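Local coordinates for NTP pyrophosphohydrolase MazG-like domain-containing protein (Vibrio sp. DAT722, PDB 2Q73), which probably hydrolyses nucleoside triphosphates to the monophosphate and pyrophosphate with magnesium bound, as a putative house-cleaning enzyme of the MazG family, at the interface of chains A and B and the interface of chains A and C. Residues are numbered along the deposited sequence; one frame, centred on the assembly and turned at random. Chains: chain A/B/C, Hypothetical protein.

Contact 1: the interface of chains A and B. Residues chain A 28-29, 31-32, 35-36; chain B 28-29, 31-32, 35.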
loop_
_atom_site.group_PDB
_atom_site.type_symbol
_atom_site.label_atom_id
_atom_site.label_comp_id
_atom_site.label_asym_id
_atom_site.label_seq_id
_atom_site.Cartn_x
_atom_site.Cartn_y
_atom_site.Cartn_z
ATOM N N ILE A 28 4.537 -3.396 3.380
ATOM C CA ILE A 28 3.677 -2.191 3.155
ATOM C C ILE A 28 4.535 -0.932 3.446
ATOM O O ILE A 28 4.444 0.064 2.722
ATOM C CB ILE A 28 2.405 -2.236 4.031
ATOM C CG1 ILE A 28 1.600 -3.523 3.785
ATOM C CG2 ILE A 28 1.526 -0.954 3.838
ATOM C CD1 ILE A 28 1.257 -3.753 2.271
ATOM N N GLU A 29 5.375 -0.992 4.482
ATOM C CA GLU A 29 6.327 0.101 4.787
ATOM C C GLU A 29 7.208 0.415 3.572
ATOM O O GLU A 29 7.386 1.598 3.196
ATOM C CB GLU A 29 7.230 -0.253 5.989
ATOM C CG GLU A 29 6.583 -0.040 7.323
ATOM C CD GLU A 29 7.391 -0.619 8.494
ATOM O OE2 GLU A 29 6.744 -1.431 9.205
ATOM N N VAL A 31 6.684 -0.412 0.380
ATOM C CA VAL A 31 5.845 0.070 -0.722
ATOM C C VAL A 31 5.593 1.581 -0.542
ATOM O O VAL A 31 5.644 2.338 -1.514
ATOM C CB VAL A 31 4.518 -0.715 -0.814
ATOM C CG1 VAL A 31 3.508 -0.051 -1.794
ATOM C CG2 VAL A 31 4.814 -2.160 -1.320
ATOM N N GLY A 32 5.395 2.022 0.689
ATOM C CA GLY A 32 5.253 3.478 0.917
ATOM C C GLY A 32 6.506 4.270 0.608
ATOM O O GLY A 32 6.445 5.351 0.017
ATOM N N SER A 35 6.751 4.534 -3.126
ATOM C CA SER A 35 5.895 5.638 -3.585
ATOM C C SER A 35 6.618 6.990 -3.455
ATOM O O SER A 35 6.602 7.791 -4.389
ATOM C CB SER A 35 4.627 5.666 -2.756
ATOM O OG SER A 35 3.673 6.525 -3.362
ATOM N N GLU A 36 7.238 7.236 -2.294
ATOM C CA GLU A 36 7.998 8.473 -2.096
ATOM C C GLU A 36 9.148 8.614 -3.099
ATOM O O GLU A 36 9.328 9.686 -3.697
ATOM C CB GLU A 36 8.506 8.568 -0.635
ATOM C CG GLU A 36 9.205 9.878 -0.296
ATOM C CD GLU A 36 9.939 9.824 1.042
ATOM O OE1 GLU A 36 9.875 8.785 1.750
ATOM O OE2 GLU A 36 10.584 10.825 1.394
ATOM N N ILE B 28 -0.321 6.464 -0.614
ATOM C CA ILE B 28 0.455 5.223 -0.441
ATOM C C ILE B 28 1.611 5.449 0.563
ATOM O O ILE B 28 1.887 4.569 1.386
ATOM C CB ILE B 28 0.957 4.684 -1.784
ATOM C CG1 ILE B 28 -0.206 4.569 -2.804
ATOM C CG2 ILE B 28 1.781 3.342 -1.593
ATOM C CD1 ILE B 28 -1.378 3.664 -2.356
ATOM N N GLU B 29 2.251 6.631 0.517
ATOM C CA GLU B 29 3.303 6.959 1.487
ATOM C C GLU B 29 2.737 6.919 2.894
ATOM O O GLU B 29 3.377 6.393 3.813
ATOM C CB GLU B 29 3.908 8.343 1.206
ATOM C CG GLU B 29 4.767 8.365 -0.005
ATOM C CD GLU B 29 5.040 9.778 -0.470
ATOM O OE1 GLU B 29 5.478 10.588 0.373
ATOM O OE2 GLU B 29 4.811 10.058 -1.670
ATOM N N VAL B 31 0.058 5.282 3.971
ATOM C CA VAL B 31 -0.317 3.921 4.300
ATOM C C VAL B 31 0.941 3.191 4.796
ATOM O O VAL B 31 0.863 2.417 5.752
ATOM C CB VAL B 31 -0.969 3.225 3.107
ATOM C CG1 VAL B 31 -1.091 1.702 3.318
ATOM C CG2 VAL B 31 -2.382 3.795 2.867
ATOM N N GLY B 32 2.089 3.422 4.151
ATOM C CA GLY B 32 3.340 2.779 4.611
ATOM C C GLY B 32 3.759 3.247 5.991
ATOM O O GLY B 32 4.202 2.464 6.813
ATOM N N SER B 35 1.571 1.513 8.468
ATOM C CA SER B 35 2.081 0.174 8.704
ATOM C C SER B 35 3.151 0.155 9.778
ATOM O O SER B 35 3.084 -0.655 10.704
ATOM C CB SER B 35 2.635 -0.377 7.392
ATOM O OG SER B 35 2.839 -1.747 7.560
#
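A helix-on-helix crossing about a two-fold axis joins chains A and B, packed by shape with no hydrogen bond or salt bridge across this patch; it appears to join one A/C pair to the other half of the deposited four-chain assembly, although the structure alone does not prove that this is the working assembly. The two glycines make the close approach possible. CA of A:Gly32 comes within 4.0 Å of CA of B:Glu29, and its twin does the same, so backbone runs almost against backbone at the crossing. On each side of it an isoleucine reaches over. In A:Ile28 the CG2 methyl stands anti to the backbone N and meets CG1 of B:Val31 obliquely at 3.8 Å, while CB of A:Ile28 lies 3.6 Å from the hydroxyl OG of B:Ser35. B:Ile28 repeats this against A:Val31 and A:Ser35. Alongside the crossing, B:Glu29 sends CG beside the backbone N (chi1 -72°) and runs on extended, its CG passing 3.4 Å from the carbonyl O of A:Gly32. Its carboxylate carbon CD ends 3.6 Å from CA of A:Glu36, the two side chains crossing at about a right angle. The carboxylates are nearly parallel, 16° apart, with OE1 of A:Glu36 and OE1 of B:Glu29 at 4.9 Å, a spacing that may raise their proton affinity slightly. All of this lies on one face of helix 20-39, which also carries magnesium ligands A:Glu30 and A:Glu33, with the same pair in chain B.

Contact 2: the interface of chains A and C. Residues chain A 70, 73-77, 79-80, 83; chain C 44-45, 51, 55-57, 59-60.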
loop_
_atom_site.group_PDB
_atom_site.type_symbol
_atom_site.label_atom_id
_atom_site.label_comp_id
_atom_site.label_asym_id
_atom_site.label_seq_id
_atom_site.Cartn_x
_atom_site.Cartn_y
_atom_site.Cartn_z
ATOM N N ALA A 70 7.499 -15.077 0.751
ATOM C CA ALA A 70 7.458 -16.380 0.070
ATOM C C ALA A 70 8.013 -17.497 0.951
ATOM O O ALA A 70 7.391 -18.542 1.107
ATOM C CB ALA A 70 8.202 -16.354 -1.310
ATOM N N HIS A 73 5.539 -18.284 3.809
ATOM C CA HIS A 73 4.275 -18.843 3.344
ATOM C C HIS A 73 4.405 -20.107 2.507
ATOM O O HIS A 73 3.428 -20.547 1.886
ATOM C CB HIS A 73 3.488 -17.763 2.602
ATOM C CG HIS A 73 2.951 -16.704 3.516
ATOM N ND1 HIS A 73 1.799 -16.879 4.250
ATOM C CD2 HIS A 73 3.412 -15.470 3.831
ATOM C CE1 HIS A 73 1.577 -15.801 4.983
ATOM N NE2 HIS A 73 2.541 -14.930 4.744
ATOM N N GLY A 74 5.606 -20.685 2.497
ATOM C CA GLY A 74 5.859 -21.952 1.811
ATOM C C GLY A 74 5.751 -21.858 0.302
ATOM O O GLY A 74 5.404 -22.840 -0.381
ATOM N N VAL A 75 6.076 -20.682 -0.222
ATOM C CA VAL A 75 5.989 -20.425 -1.661
ATOM C C VAL A 75 7.350 -20.546 -2.353
ATOM O O VAL A 75 8.349 -19.990 -1.887
ATOM C CB VAL A 75 5.407 -19.001 -1.940
ATOM C CG1 VAL A 75 5.468 -18.666 -3.449
ATOM C CG2 VAL A 75 3.990 -18.870 -1.381
ATOM N N ASN A 76 7.359 -21.246 -3.487
ATOM C CA ASN A 76 8.504 -21.322 -4.369
ATOM C C ASN A 76 8.270 -20.357 -5.537
ATOM O O ASN A 76 7.474 -20.650 -6.424
ATOM C CB ASN A 76 8.620 -22.766 -4.870
ATOM C CG ASN A 76 9.847 -23.017 -5.736
ATOM O OD1 ASN A 76 10.347 -22.130 -6.417
ATOM N ND2 ASN A 76 10.311 -24.269 -5.736
ATOM N N LEU A 77 8.955 -19.215 -5.538
ATOM C CA LEU A 77 8.668 -18.171 -6.530
ATOM C C LEU A 77 9.038 -18.577 -7.948
ATOM O O LEU A 77 8.308 -18.290 -8.904
ATOM C CB LEU A 77 9.340 -16.838 -6.166
ATOM C CG LEU A 77 8.802 -16.073 -4.953
ATOM C CD1 LEU A 77 9.765 -14.953 -4.620
ATOM C CD2 LEU A 77 7.396 -15.498 -5.201
ATOM N N LYS A 79 9.099 -21.681 -9.128
ATOM C CA LYS A 79 8.080 -22.647 -9.559
ATOM C C LYS A 79 6.760 -21.949 -9.904
ATOM O O LYS A 79 6.099 -22.301 -10.885
ATOM C CB LYS A 79 7.869 -23.724 -8.483
ATOM C CG LYS A 79 6.714 -24.683 -8.724
ATOM C CD LYS A 79 6.938 -25.520 -9.974
ATOM C CE LYS A 79 5.995 -26.725 -10.058
ATOM N NZ LYS A 79 6.404 -27.683 -11.119
ATOM N N THR A 80 6.382 -20.976 -9.079
ATOM C CA THR A 80 5.175 -20.173 -9.299
ATOM C C THR A 80 5.284 -19.395 -10.614
ATOM O O THR A 80 4.329 -19.341 -11.392
ATOM C CB THR A 80 4.916 -19.218 -8.120
ATOM O OG1 THR A 80 4.813 -19.976 -6.909
ATOM C CG2 THR A 80 3.639 -18.423 -8.333
ATOM N N LEU A 83 4.629 -21.767 -13.434
ATOM C CA LEU A 83 3.187 -21.983 -13.516
ATOM C C LEU A 83 2.465 -20.819 -14.186
ATOM O O LEU A 83 1.608 -21.026 -15.054
ATOM C CB LEU A 83 2.598 -22.256 -12.123
ATOM C CG LEU A 83 3.066 -23.544 -11.429
ATOM C CD1 LEU A 83 2.420 -23.693 -10.057
ATOM C CD2 LEU A 83 2.827 -24.787 -12.299
ATOM N N GLY C 44 1.226 -21.917 1.081
ATOM C CA GLY C 44 1.727 -23.129 0.468
ATOM C C GLY C 44 2.039 -22.939 -1.005
ATOM O O GLY C 44 1.900 -21.839 -1.550
ATOM N N GLN C 45 2.484 -24.015 -1.641
ATOM C CA GLN C 45 2.828 -23.983 -3.060
ATOM C C GLN C 45 1.733 -24.674 -3.849
ATOM O O GLN C 45 1.620 -25.905 -3.818
ATOM C CB GLN C 45 4.206 -24.608 -3.318
ATOM C CG GLN C 45 4.659 -24.584 -4.794
ATOM C CD GLN C 45 4.666 -23.184 -5.382
ATOM O OE1 GLN C 45 5.104 -22.221 -4.740
ATOM N NE2 GLN C 45 4.164 -23.059 -6.601
ATOM N N LEU C 51 -3.702 -22.195 -8.268
ATOM C CA LEU C 51 -2.862 -21.001 -8.367
ATOM C C LEU C 51 -3.662 -19.708 -8.199
ATOM O O LEU C 51 -3.275 -18.828 -7.416
ATOM C CB LEU C 51 -2.052 -21.010 -9.680
ATOM C CG LEU C 51 -1.105 -19.824 -9.928
ATOM C CD1 LEU C 51 0.074 -19.803 -8.947
ATOM C CD2 LEU C 51 -0.600 -19.857 -11.358
ATOM N N VAL C 55 -1.589 -17.146 -2.188
ATOM C CA VAL C 55 -0.515 -16.265 -1.767
ATOM C C VAL C 55 0.632 -16.295 -2.793
ATOM O O VAL C 55 1.184 -15.244 -3.124
ATOM C CB VAL C 55 -0.015 -16.589 -0.338
ATOM C CG1 VAL C 55 1.244 -15.800 -0.019
ATOM C CG2 VAL C 55 -1.073 -16.236 0.689
ATOM N N ALA C 56 0.967 -17.487 -3.283
ATOM C CA ALA C 56 2.021 -17.678 -4.287
ATOM C C ALA C 56 1.819 -16.776 -5.501
ATOM O O ALA C 56 2.731 -16.028 -5.886
ATOM C CB ALA C 56 2.083 -19.138 -4.722
ATOM N N GLU C 57 0.639 -16.883 -6.124
ATOM C CA GLU C 57 0.326 -16.059 -7.301
ATOM C C GLU C 57 0.441 -14.569 -6.990
ATOM O O GLU C 57 1.004 -13.819 -7.775
ATOM C CB GLU C 57 -1.072 -16.347 -7.834
ATOM C CG GLU C 57 -1.555 -15.285 -8.829
ATOM C CD GLU C 57 -2.863 -15.635 -9.461
ATOM O OE1 GLU C 57 -3.906 -15.210 -8.920
ATOM O OE2 GLU C 57 -2.852 -16.366 -10.483
ATOM N N LEU C 59 2.174 -12.994 -4.616
ATOM C CA LEU C 59 3.597 -12.634 -4.423
ATOM C C LEU C 59 4.319 -12.561 -5.772
ATOM O O LEU C 59 5.087 -11.612 -6.024
ATOM C CB LEU C 59 4.332 -13.649 -3.539
ATOM C CG LEU C 59 3.931 -13.616 -2.067
ATOM C CD1 LEU C 59 4.554 -14.814 -1.351
ATOM C CD2 LEU C 59 4.315 -12.269 -1.415
ATOM N N TYR C 60 4.057 -13.527 -6.644
ATOM C CA TYR C 60 4.643 -13.463 -7.980
ATOM C C TYR C 60 4.180 -12.184 -8.702
ATOM O O TYR C 60 4.973 -11.512 -9.382
ATOM C CB TYR C 60 4.316 -14.706 -8.835
ATOM C CG TYR C 60 4.884 -14.482 -10.216
ATOM C CD1 TYR C 60 6.232 -14.702 -10.462
ATOM C CD2 TYR C 60 4.103 -13.933 -11.236
ATOM C CE1 TYR C 60 6.791 -14.435 -11.716
ATOM C CE2 TYR C 60 4.656 -13.649 -12.497
ATOM C CZ TYR C 60 5.992 -13.895 -12.715
ATOM O OH TYR C 60 6.539 -13.645 -13.957
#
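In chain A the end of helix 55-72, the turn 73-76 and the start of helix 77-88 meet, in chain C, the loop at C:Gly44 and C:Gln45, C:Leu51 just after the 3-10 helix 48-50, and the first turns of helix 55-72. Polar bonds line the loop side of this two-fold interface, which probably forms the A/C pair of the deposited tetramer, though the structure alone does not prove the assembly; an apolar seam runs along the helix. The backbone N of C:Gly44 donates to the carbonyl O of A:His73 at 2.7 Å, nearly along the C=O axis. C:Gln45 carries the most buried surface of the patch: CG is anti to the backbone N (chi1 -179°), then the chain bends at chi2 (56°) and lays its amide across the A turn. There OE1 accepts from the backbone N of A:Asn76 at 2.8 Å, the donor standing above the carbonyl plane. The hydroxyl of A:Thr80 donates to the carbonyl O of A:Asn76, and the side-chain OD1 of A:Asn76 caps helix 77-88 by taking the backbone N of A:Lys79 at 3.0 Å; the turn that receives the glutamine is thus braced from within chain A. Beneath it, A:Val75 sets its two methyls over C:Ala56, CG1 lying 3.6 Å from CB. CG2 of A:Thr80, anti to its backbone N, points away from the amide and touches CB of C:Tyr60 at 3.8 Å. Further along, the side chains of A:Leu77 and C:Leu59 cross at about a right angle, CD2 against CB. NE2 of C:Gln45 donates to OG1 of A:Thr80 at 3.2 Å, with that oxygen almost in the amide plane.

About 23 Å separates the C-alpha centres of contact 1 and contact 2, and they have no residue in common. Chain A uses helix 20-39 for contact 1 but the end of helix 55-72, the following turn and helix 77-88 for contact 2, so it can hold B and C at once. Helix 20-39, used in contact 1, and helix 55-72, used in contact 2, supply the magnesium ligands, so the two contacts may help to steady the metal site while building the four-chain assembly.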